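Local coordinates for protein putative oxidoreductase molybdopterin-binding subunit (Sulfolobus tokodaii, PDB 4ZOH) that probably serves as the large molybdenum-cofactor-binding subunit of an oxidoreductase of the aldehyde oxidase and xanthine dehydrogenase family, holding the pterin cytosine dinucleotide, at residues M1-E11 with G445-D456; D592-A603 with P664-E672. One frame throughout, in Å; residues are numbered along the deposited sequence.

Contact 1 of 2, residues M1-E11 with G445-D456. With MCN (pterin cytosine dinucleotide), chain D.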
# COMPACT_ATOMS: atom_id res chain seq x y z
N MET A 1 -21.04 -5.89 -33.27
CA MET A 1 -19.70 -5.39 -32.99
C MET A 1 -19.69 -4.22 -31.96
O MET A 1 -20.59 -3.37 -31.94
CB MET A 1 -19.02 -5.01 -34.30
CG MET A 1 -19.64 -3.79 -34.93
SD MET A 1 -18.98 -3.40 -36.53
CE MET A 1 -17.54 -2.40 -36.16
N TYR A 2 -18.65 -4.16 -31.14
CA TYR A 2 -18.46 -3.01 -30.22
C TYR A 2 -17.76 -1.80 -30.79
O TYR A 2 -18.06 -0.68 -30.38
CB TYR A 2 -17.67 -3.43 -28.98
CG TYR A 2 -18.35 -4.41 -28.14
CD1 TYR A 2 -19.34 -4.01 -27.25
CD2 TYR A 2 -17.95 -5.75 -28.18
CE1 TYR A 2 -19.98 -4.94 -26.43
CE2 TYR A 2 -18.56 -6.68 -27.36
CZ TYR A 2 -19.59 -6.27 -26.50
OH TYR A 2 -20.17 -7.21 -25.65
N ILE A 3 -16.81 -2.01 -31.71
CA ILE A 3 -16.10 -0.87 -32.35
C ILE A 3 -17.16 0.00 -33.09
O ILE A 3 -17.95 -0.53 -33.85
CB ILE A 3 -14.99 -1.34 -33.31
CG1 ILE A 3 -13.86 -2.06 -32.52
CG2 ILE A 3 -14.35 -0.15 -34.04
CD1 ILE A 3 -12.83 -2.80 -33.40
N GLY A 4 -17.19 1.30 -32.80
CA GLY A 4 -18.05 2.25 -33.48
C GLY A 4 -19.24 2.55 -32.61
O GLY A 4 -19.92 3.52 -32.84
N LYS A 5 -19.42 1.78 -31.54
CA LYS A 5 -20.53 2.08 -30.62
C LYS A 5 -20.15 2.99 -29.47
O LYS A 5 -18.97 2.89 -28.92
CB LYS A 5 -21.08 0.78 -30.04
CG LYS A 5 -21.38 -0.28 -31.06
CD LYS A 5 -22.68 -0.01 -31.81
CE LYS A 5 -23.07 -1.26 -32.60
NZ LYS A 5 -23.64 -2.30 -31.68
N PRO A 6 -21.13 3.84 -29.05
CA PRO A 6 -20.87 4.70 -27.89
C PRO A 6 -20.91 3.88 -26.60
O PRO A 6 -21.73 4.13 -25.75
CB PRO A 6 -22.02 5.74 -27.96
CG PRO A 6 -23.19 4.99 -28.68
CD PRO A 6 -22.56 3.91 -29.51
N ILE A 7 -19.99 2.93 -26.44
CA ILE A 7 -19.93 2.09 -25.22
C ILE A 7 -19.57 2.88 -23.98
O ILE A 7 -18.59 3.69 -24.00
CB ILE A 7 -18.96 0.91 -25.45
CG1 ILE A 7 -19.44 0.03 -26.64
CG2 ILE A 7 -18.74 0.13 -24.17
CD1 ILE A 7 -20.82 -0.65 -26.50
N LYS A 8 -20.37 2.76 -22.91
CA LYS A 8 -20.10 3.58 -21.71
C LYS A 8 -18.78 3.08 -21.01
O LYS A 8 -18.40 1.92 -21.15
CB LYS A 8 -21.27 3.56 -20.73
CG LYS A 8 -22.56 4.22 -21.28
CD LYS A 8 -23.75 3.99 -20.37
CE LYS A 8 -24.18 2.53 -20.21
NZ LYS A 8 -24.97 1.93 -21.35
N ARG A 9 -18.16 3.94 -20.20
CA ARG A 9 -16.74 3.68 -19.72
C ARG A 9 -16.72 2.60 -18.68
O ARG A 9 -17.46 2.64 -17.63
CB ARG A 9 -16.08 4.97 -19.19
CG ARG A 9 -15.79 5.97 -20.31
CD ARG A 9 -14.59 6.88 -19.98
NE ARG A 9 -14.53 7.25 -18.54
CZ ARG A 9 -13.46 7.73 -17.92
NH1 ARG A 9 -12.34 8.05 -18.63
NH2 ARG A 9 -13.53 7.96 -16.59
N ILE A 10 -15.91 1.60 -18.98
CA ILE A 10 -15.53 0.62 -17.95
C ILE A 10 -14.75 1.30 -16.78
O ILE A 10 -14.65 0.75 -15.71
CB ILE A 10 -14.72 -0.58 -18.54
CG1 ILE A 10 -13.28 -0.18 -18.92
CG2 ILE A 10 -15.48 -1.23 -19.69
CD1 ILE A 10 -12.48 -1.31 -19.59
N GLU A 11 -14.15 2.46 -17.03
CA GLU A 11 -13.33 3.13 -15.99
C GLU A 11 -14.21 3.77 -14.91
O GLU A 11 -13.68 4.04 -13.83
CB GLU A 11 -12.39 4.24 -16.58
CG GLU A 11 -11.38 3.77 -17.65
CD GLU A 11 -11.89 3.73 -19.09
OE1 GLU A 11 -13.13 3.56 -19.32
OE2 GLU A 11 -11.02 3.78 -20.02
N GLY A 445 -10.01 7.51 -21.41
CA GLY A 445 -10.89 6.38 -21.64
C GLY A 445 -10.48 5.34 -22.68
O GLY A 445 -11.35 4.62 -23.20
N ASP A 446 -9.18 5.26 -22.99
CA ASP A 446 -8.70 4.29 -23.99
C ASP A 446 -8.91 2.87 -23.58
O ASP A 446 -8.99 1.99 -24.46
CB ASP A 446 -7.19 4.46 -24.32
CG ASP A 446 -6.91 5.82 -24.79
OD1 ASP A 446 -7.10 6.07 -25.98
OD2 ASP A 446 -6.64 6.69 -23.98
N ALA A 447 -8.98 2.62 -22.28
CA ALA A 447 -9.11 1.24 -21.82
C ALA A 447 -10.49 0.67 -22.33
O ALA A 447 -10.58 -0.49 -22.71
CB ALA A 447 -8.98 1.13 -20.30
N THR A 448 -11.54 1.49 -22.28
CA THR A 448 -12.87 1.07 -22.82
C THR A 448 -12.70 0.78 -24.32
O THR A 448 -13.14 -0.25 -24.78
CB THR A 448 -13.91 2.17 -22.62
OG1 THR A 448 -14.21 2.25 -21.23
CG2 THR A 448 -15.18 1.84 -23.37
N ALA A 449 -12.03 1.67 -25.05
CA ALA A 449 -11.79 1.43 -26.47
C ALA A 449 -10.99 0.16 -26.68
O ALA A 449 -11.28 -0.65 -27.63
CB ALA A 449 -11.18 2.67 -27.12
N PHE A 450 -10.08 -0.13 -25.74
CA PHE A 450 -9.26 -1.33 -25.91
C PHE A 450 -10.10 -2.58 -25.71
O PHE A 450 -9.92 -3.62 -26.38
CB PHE A 450 -7.99 -1.30 -25.02
CG PHE A 450 -7.02 -0.23 -25.40
CD1 PHE A 450 -6.96 0.28 -26.73
CD2 PHE A 450 -6.13 0.28 -24.48
CE1 PHE A 450 -6.04 1.29 -27.09
CE2 PHE A 450 -5.19 1.26 -24.85
CZ PHE A 450 -5.15 1.76 -26.14
N ALA A 451 -10.99 -2.49 -24.74
CA ALA A 451 -11.86 -3.60 -24.41
C ALA A 451 -12.84 -3.86 -25.63
O ALA A 451 -13.00 -4.99 -26.03
CB ALA A 451 -12.63 -3.30 -23.13
N GLN A 452 -13.39 -2.81 -26.23
CA GLN A 452 -14.21 -2.90 -27.49
C GLN A 452 -13.45 -3.60 -28.65
O GLN A 452 -13.98 -4.55 -29.30
CB GLN A 452 -14.61 -1.49 -27.98
CG GLN A 452 -15.43 -0.69 -27.00
CD GLN A 452 -15.61 0.76 -27.45
OE1 GLN A 452 -15.06 1.67 -26.82
NE2 GLN A 452 -16.41 0.99 -28.54
N ILE A 453 -12.20 -3.16 -28.89
CA ILE A 453 -11.31 -3.80 -29.88
C ILE A 453 -11.07 -5.29 -29.59
O ILE A 453 -11.30 -6.14 -30.47
CB ILE A 453 -9.99 -3.03 -30.09
CG1 ILE A 453 -10.27 -1.68 -30.73
CG2 ILE A 453 -8.99 -3.80 -30.94
CD1 ILE A 453 -9.10 -0.68 -30.56
N ALA A 454 -10.62 -5.63 -28.38
CA ALA A 454 -10.25 -6.99 -28.09
C ALA A 454 -11.50 -7.90 -28.09
O ALA A 454 -11.42 -9.03 -28.51
CB ALA A 454 -9.50 -7.13 -26.76
N ALA A 455 -12.63 -7.40 -27.59
CA ALA A 455 -13.85 -8.19 -27.58
C ALA A 455 -14.35 -8.49 -29.04
O ALA A 455 -14.77 -9.61 -29.31
CB ALA A 455 -14.92 -7.53 -26.72
N ASP A 456 -14.27 -7.52 -29.95
CA ASP A 456 -14.57 -7.77 -31.38
C ASP A 456 -13.70 -8.84 -31.98
O ASP A 456 -14.24 -9.78 -32.58
CB ASP A 456 -14.54 -6.48 -32.23
CG ASP A 456 -15.79 -5.60 -32.03
OD1 ASP A 456 -16.66 -5.89 -31.18
OD2 ASP A 456 -15.94 -4.59 -32.74
N1 MCN D . -11.16 8.07 -29.97
C2 MCN D . -11.97 7.27 -30.77
N3 MCN D . -11.81 7.24 -32.13
C4 MCN D . -10.83 8.03 -32.70
C5 MCN D . -10.01 8.83 -31.91
C6 MCN D . -10.15 8.84 -30.53
O2 MCN D . -12.86 6.55 -30.31
N4 MCN D . -10.69 7.98 -34.01
C1' MCN D . -11.38 8.02 -28.53
C2D MCN D . -10.47 6.96 -27.90
O2' MCN D . -11.09 5.72 -27.78
C3' MCN D . -10.26 7.49 -26.51
C4D MCN D . -10.01 8.91 -26.83
O4D MCN D . -10.98 9.23 -27.92
O3' MCN D . -11.38 7.38 -25.70
C5' MCN D . -8.57 8.67 -27.24
O5' MCN D . -8.07 9.69 -27.89
PA MCN D . -6.66 9.63 -28.70
O1A MCN D . -6.08 8.34 -29.01
O2A MCN D . -7.03 10.61 -29.78
O3A MCN D . -5.79 10.53 -27.57
PB MCN D . -5.08 9.83 -26.30
O1B MCN D . -3.70 9.39 -26.74
O2B MCN D . -5.87 8.80 -25.61
O3B MCN D . -5.02 11.05 -25.38
C10 MCN D . -3.92 11.99 -25.35
C9' MCN D . -4.42 13.41 -25.42
C8' MCN D . -3.41 14.38 -25.13
S8' MCN D . -1.90 14.38 -26.04
C7' MCN D . -3.61 15.41 -24.26
S7' MCN D . -2.42 16.71 -23.99
C6' MCN D . -4.87 15.60 -23.56
C7 MCN D . -6.01 14.80 -24.28
O9' MCN D . -5.51 13.50 -24.51
N5' MCN D . -4.79 15.31 -22.13
C4A MCN D . -5.88 14.84 -21.38
N8' MCN D . -7.21 14.72 -23.40
C4B MCN D . -7.11 14.58 -22.05
N1' MCN D . -8.21 14.19 -21.39
C2' MCN D . -8.14 13.99 -20.08
N2' MCN D . -9.23 13.58 -19.47
N3' MCN D . -6.95 14.22 -19.32
C4' MCN D . -5.78 14.69 -19.97
O4' MCN D . -4.73 14.91 -19.31
O HOH W 1 -8.47 4.42 -19.66

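Contact 2 of 2, residues D592-A603 with P664-E672. With MCN (pterin cytosine dinucleotide), chain D.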
# COMPACT_ATOMS: atom_id res chain seq x y z
N ASP A 592 -15.46 17.06 -37.51
CA ASP A 592 -14.10 16.47 -37.54
C ASP A 592 -14.00 15.24 -38.42
O ASP A 592 -14.93 14.42 -38.53
CB ASP A 592 -13.66 16.07 -36.12
CG ASP A 592 -13.49 17.28 -35.17
OD1 ASP A 592 -13.13 18.39 -35.58
OD2 ASP A 592 -13.76 17.11 -33.94
N ASP A 593 -12.83 15.02 -39.01
CA ASP A 593 -12.64 13.72 -39.62
C ASP A 593 -11.42 13.10 -38.95
O ASP A 593 -10.28 13.52 -39.20
CB ASP A 593 -12.49 13.80 -41.14
CG ASP A 593 -12.25 12.42 -41.80
OD1 ASP A 593 -12.06 11.40 -41.07
OD2 ASP A 593 -12.21 12.33 -43.06
N VAL A 594 -11.67 12.10 -38.11
CA VAL A 594 -10.61 11.46 -37.34
C VAL A 594 -10.45 10.01 -37.70
O VAL A 594 -9.97 9.18 -36.88
CB VAL A 594 -10.75 11.67 -35.78
CG1 VAL A 594 -10.42 13.12 -35.42
CG2 VAL A 594 -12.13 11.24 -35.25
N GLY A 595 -10.78 9.69 -38.95
CA GLY A 595 -10.72 8.29 -39.39
C GLY A 595 -11.83 7.48 -38.73
O GLY A 595 -12.83 8.06 -38.24
N THR A 596 -11.68 6.14 -38.72
CA THR A 596 -12.57 5.28 -37.91
C THR A 596 -12.73 5.82 -36.47
O THR A 596 -11.71 6.05 -35.79
CB THR A 596 -12.07 3.85 -37.89
OG1 THR A 596 -11.62 3.53 -39.20
CG2 THR A 596 -13.20 2.84 -37.43
N VAL A 597 -13.99 6.05 -36.05
CA VAL A 597 -14.26 6.43 -34.68
C VAL A 597 -14.52 5.15 -33.89
O VAL A 597 -15.47 4.41 -34.15
CB VAL A 597 -15.40 7.46 -34.55
CG1 VAL A 597 -15.63 7.85 -33.09
CG2 VAL A 597 -15.06 8.72 -35.34
N ILE A 598 -13.63 4.84 -32.94
CA ILE A 598 -13.75 3.61 -32.11
C ILE A 598 -14.93 3.73 -31.13
O ILE A 598 -15.70 2.74 -30.85
CB ILE A 598 -12.42 3.30 -31.38
CG1 ILE A 598 -11.21 3.35 -32.35
CG2 ILE A 598 -12.51 2.00 -30.64
CD1 ILE A 598 -11.22 2.28 -33.45
N ASN A 599 -15.13 4.92 -30.63
CA ASN A 599 -16.12 5.15 -29.59
C ASN A 599 -16.56 6.61 -29.67
O ASN A 599 -15.86 7.53 -29.16
CB ASN A 599 -15.64 4.74 -28.18
CG ASN A 599 -16.77 4.84 -27.12
OD1 ASN A 599 -17.58 5.76 -27.12
ND2 ASN A 599 -16.77 3.91 -26.19
N PRO A 600 -17.74 6.85 -30.32
CA PRO A 600 -18.25 8.24 -30.52
C PRO A 600 -18.53 8.96 -29.24
O PRO A 600 -18.39 10.18 -29.20
CB PRO A 600 -19.56 8.06 -31.35
CG PRO A 600 -19.43 6.70 -31.96
CD PRO A 600 -18.43 5.87 -31.17
N LEU A 601 -18.94 8.25 -28.18
CA LEU A 601 -19.19 8.95 -26.92
C LEU A 601 -17.89 9.61 -26.33
O LEU A 601 -17.87 10.75 -25.92
CB LEU A 601 -19.80 7.96 -25.90
CG LEU A 601 -20.16 8.48 -24.52
CD1 LEU A 601 -21.33 9.49 -24.57
CD2 LEU A 601 -20.48 7.29 -23.61
N LEU A 602 -16.82 8.84 -26.33
CA LEU A 602 -15.47 9.17 -25.77
C LEU A 602 -14.78 10.12 -26.71
O LEU A 602 -14.20 11.11 -26.26
CB LEU A 602 -14.66 7.86 -25.62
CG LEU A 602 -14.84 7.33 -24.19
CD1 LEU A 602 -16.30 7.22 -23.77
CD2 LEU A 602 -14.13 5.99 -24.17
N ALA A 603 -14.95 9.90 -28.03
CA ALA A 603 -14.38 10.84 -29.00
C ALA A 603 -14.96 12.23 -28.86
O ALA A 603 -14.24 13.22 -28.74
CB ALA A 603 -14.45 10.30 -30.42
N PRO A 664 -4.00 -0.55 -38.41
CA PRO A 664 -5.04 -1.58 -38.35
C PRO A 664 -6.35 -1.11 -37.69
O PRO A 664 -7.38 -1.73 -37.91
CB PRO A 664 -4.40 -2.72 -37.50
CG PRO A 664 -2.94 -2.52 -37.66
CD PRO A 664 -2.69 -1.03 -37.95
N THR A 665 -6.34 -0.04 -36.92
CA THR A 665 -7.60 0.44 -36.34
C THR A 665 -8.33 1.34 -37.35
O THR A 665 -9.52 1.56 -37.18
CB THR A 665 -7.38 1.24 -35.03
OG1 THR A 665 -6.55 2.38 -35.33
CG2 THR A 665 -6.70 0.35 -33.99
N GLY A 666 -7.61 1.88 -38.35
CA GLY A 666 -8.15 2.96 -39.24
C GLY A 666 -8.34 4.34 -38.62
O GLY A 666 -8.72 5.33 -39.31
N SER A 667 -8.05 4.45 -37.32
CA SER A 667 -8.33 5.67 -36.54
C SER A 667 -7.19 6.70 -36.57
O SER A 667 -6.03 6.34 -36.73
CB SER A 667 -8.56 5.25 -35.07
OG SER A 667 -7.34 4.82 -34.46
N LYS A 668 -7.51 7.97 -36.38
CA LYS A 668 -6.56 9.02 -36.17
C LYS A 668 -6.90 9.60 -34.79
O LYS A 668 -8.04 9.40 -34.30
CB LYS A 668 -6.70 10.14 -37.25
CG LYS A 668 -6.77 9.54 -38.67
CD LYS A 668 -6.71 10.60 -39.78
CE LYS A 668 -6.68 9.97 -41.20
NZ LYS A 668 -6.37 11.11 -42.14
N GLY A 669 -5.97 10.38 -34.23
CA GLY A 669 -6.19 10.97 -32.94
C GLY A 669 -7.06 12.18 -32.90
O GLY A 669 -7.00 13.08 -33.78
N ILE A 670 -7.84 12.27 -31.82
CA ILE A 670 -8.65 13.44 -31.56
C ILE A 670 -8.32 14.09 -30.20
O ILE A 670 -8.86 15.19 -29.85
CB ILE A 670 -10.17 13.01 -31.54
CG1 ILE A 670 -11.08 14.26 -31.70
CG2 ILE A 670 -10.51 12.28 -30.20
CD1 ILE A 670 -12.54 14.00 -32.10
N GLY A 671 -7.44 13.46 -29.40
CA GLY A 671 -7.19 14.02 -28.02
C GLY A 671 -6.88 15.49 -28.02
O GLY A 671 -7.26 16.23 -27.07
N GLU A 672 -6.21 15.94 -29.09
CA GLU A 672 -5.75 17.35 -29.15
C GLU A 672 -6.48 18.34 -30.06
O GLU A 672 -6.40 19.51 -29.81
CB GLU A 672 -4.19 17.42 -29.36
CG GLU A 672 -3.45 16.79 -28.18
CD GLU A 672 -1.97 16.48 -28.44
OE1 GLU A 672 -1.66 15.56 -29.22
OE2 GLU A 672 -1.10 17.22 -27.91
N1 MCN D . -11.16 8.07 -29.97
C2 MCN D . -11.97 7.27 -30.77
N3 MCN D . -11.81 7.24 -32.13
C4 MCN D . -10.83 8.03 -32.70
C5 MCN D . -10.01 8.83 -31.91
C6 MCN D . -10.15 8.84 -30.53
O2 MCN D . -12.86 6.55 -30.31
N4 MCN D . -10.69 7.98 -34.01
C1' MCN D . -11.38 8.02 -28.53
C2D MCN D . -10.47 6.96 -27.90
O2' MCN D . -11.09 5.72 -27.78
C3' MCN D . -10.26 7.49 -26.51
C4D MCN D . -10.01 8.91 -26.83
O4D MCN D . -10.98 9.23 -27.92
O3' MCN D . -11.38 7.38 -25.70
C5' MCN D . -8.57 8.67 -27.24
O5' MCN D . -8.07 9.69 -27.89
PA MCN D . -6.66 9.63 -28.70
O1A MCN D . -6.08 8.34 -29.01
O2A MCN D . -7.03 10.61 -29.78
O3A MCN D . -5.79 10.53 -27.57
PB MCN D . -5.08 9.83 -26.30
O1B MCN D . -3.70 9.39 -26.74
O2B MCN D . -5.87 8.80 -25.61
O3B MCN D . -5.02 11.05 -25.38
C10 MCN D . -3.92 11.99 -25.35
C9' MCN D . -4.42 13.41 -25.42
C8' MCN D . -3.41 14.38 -25.13
S8' MCN D . -1.90 14.38 -26.04
C7' MCN D . -3.61 15.41 -24.26
S7' MCN D . -2.42 16.71 -23.99
C6' MCN D . -4.87 15.60 -23.56
C7 MCN D . -6.01 14.80 -24.28
O9' MCN D . -5.51 13.50 -24.51
N5' MCN D . -4.79 15.31 -22.13
C4A MCN D . -5.88 14.84 -21.38
N8' MCN D . -7.21 14.72 -23.40
C4B MCN D . -7.11 14.58 -22.05
N1' MCN D . -8.21 14.19 -21.39
C2' MCN D . -8.14 13.99 -20.08
N2' MCN D . -9.23 13.58 -19.47
N3' MCN D . -6.95 14.22 -19.32
C4' MCN D . -5.78 14.69 -19.97
O4' MCN D . -4.73 14.91 -19.31
O HOH W 2 -9.25 11.85 -41.60

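Contact 1 of 2, residues M1-E11 with G445-D456
The carboxylate of D456 takes two backbone N-H groups of the N-terminal segment, one on each oxygen. Y2 N meets D456 OD1 at 2.6 Å on the syn lone pair, nearly straight at 169°, and I3 N reaches D456 OD2 at 2.9 Å from above the carboxylate plane. The Y2 ring turns its edge to OD1 and brings CE2 against the methyl of A455, while its hydroxyl bonds I462 N. At the other end of 1-11, T448 OG1 donates to E11 OE1 (2.6 Å) and accepts from I10 N (2.9 Å), so the hydroxyl is gripped twice. A bend in the E11 chain (chi2 86°) turns its carboxylate back to the start of the helix, where T448 N meets OE2 at 3.3 Å and a water links OE2 to A447 N. Between these ends Q452 NE2 donates a hydrogen bond to Y2 O at 3.0 Å, on the face of that carbonyl opposite K5 N. N599 holds Q452 OE1, and helix 486-512 backs the far side through I453. An irregular N-terminal segment is thus strapped along helix 446-458, whose first turn belongs to the pterin cytosine dinucleotide pocket of the molybdopterin-binding domain.

Contact 2 of 2, residues D592-A603 with P664-E672
V594 and I670 meet obliquely, V594 CG1 lying 3.9 Å from I670 CB. With its CG1 set anti to the backbone N (chi1 -163°), I670 sends CD1 on to D592 OD2, at about a right angle to the aspartate side chain, and to the carbonyl of A603. Its other branch, CG2, rests 3.5 Å from C6 of the cofactor's cytosine, and the A603 methyl touches the same ring. D592 itself is held by H571 and W653. Further along, T596 sets CB against T665 O, and S667 CB packs on T596 O at 3.3 Å, while S667 OG shares a hydrogen bond with T665 OG1. The aliphatic part of K668 lies against the V594 carbonyl before its amine leaves for D381 and T566 O. The backbones form a single beta bridge, G595 with S667: K668 N donates to V594 O at 2.8 Å and T596 N to G666 O at 3.1 Å. The cytosine amino group N4 donates to T596 O (2.8 Å) and K668 O (3.0 Å), and weakly to V594 O. On the same base, I598 N donates to N3 and N599 N to O2. I670 N and G671 N both donate to phosphate oxygen O2A. Main-chain acceptors facing the amino group and donors facing N3 and O2 are consistent with a pocket that recognises cytosine by its hydrogen-bonding pattern, with apolar side chains packed against the ring.

In the fold
Both contacts border the pterin cytosine dinucleotide, their centres about 12 Å apart, but at different depths. Contact 2 is buried, and its two segments make their polar contacts to the cytosine and a phosphate through main-chain groups. Contact 1 is only partly buried: side-chain carboxylates, a hydroxyl and an amide tie an exposed chain terminus to helix 446-458, and R9 and K8 also meet the chain of another protein, the R9 side chain lying about 7 Å from a bound iron-sulfur cluster. They share no segment yet touch directly. G4 N probably bonds I598 O, and I7 O probably accepts from N599 ND2, so the N-terminal segment lies against the loop that holds the base.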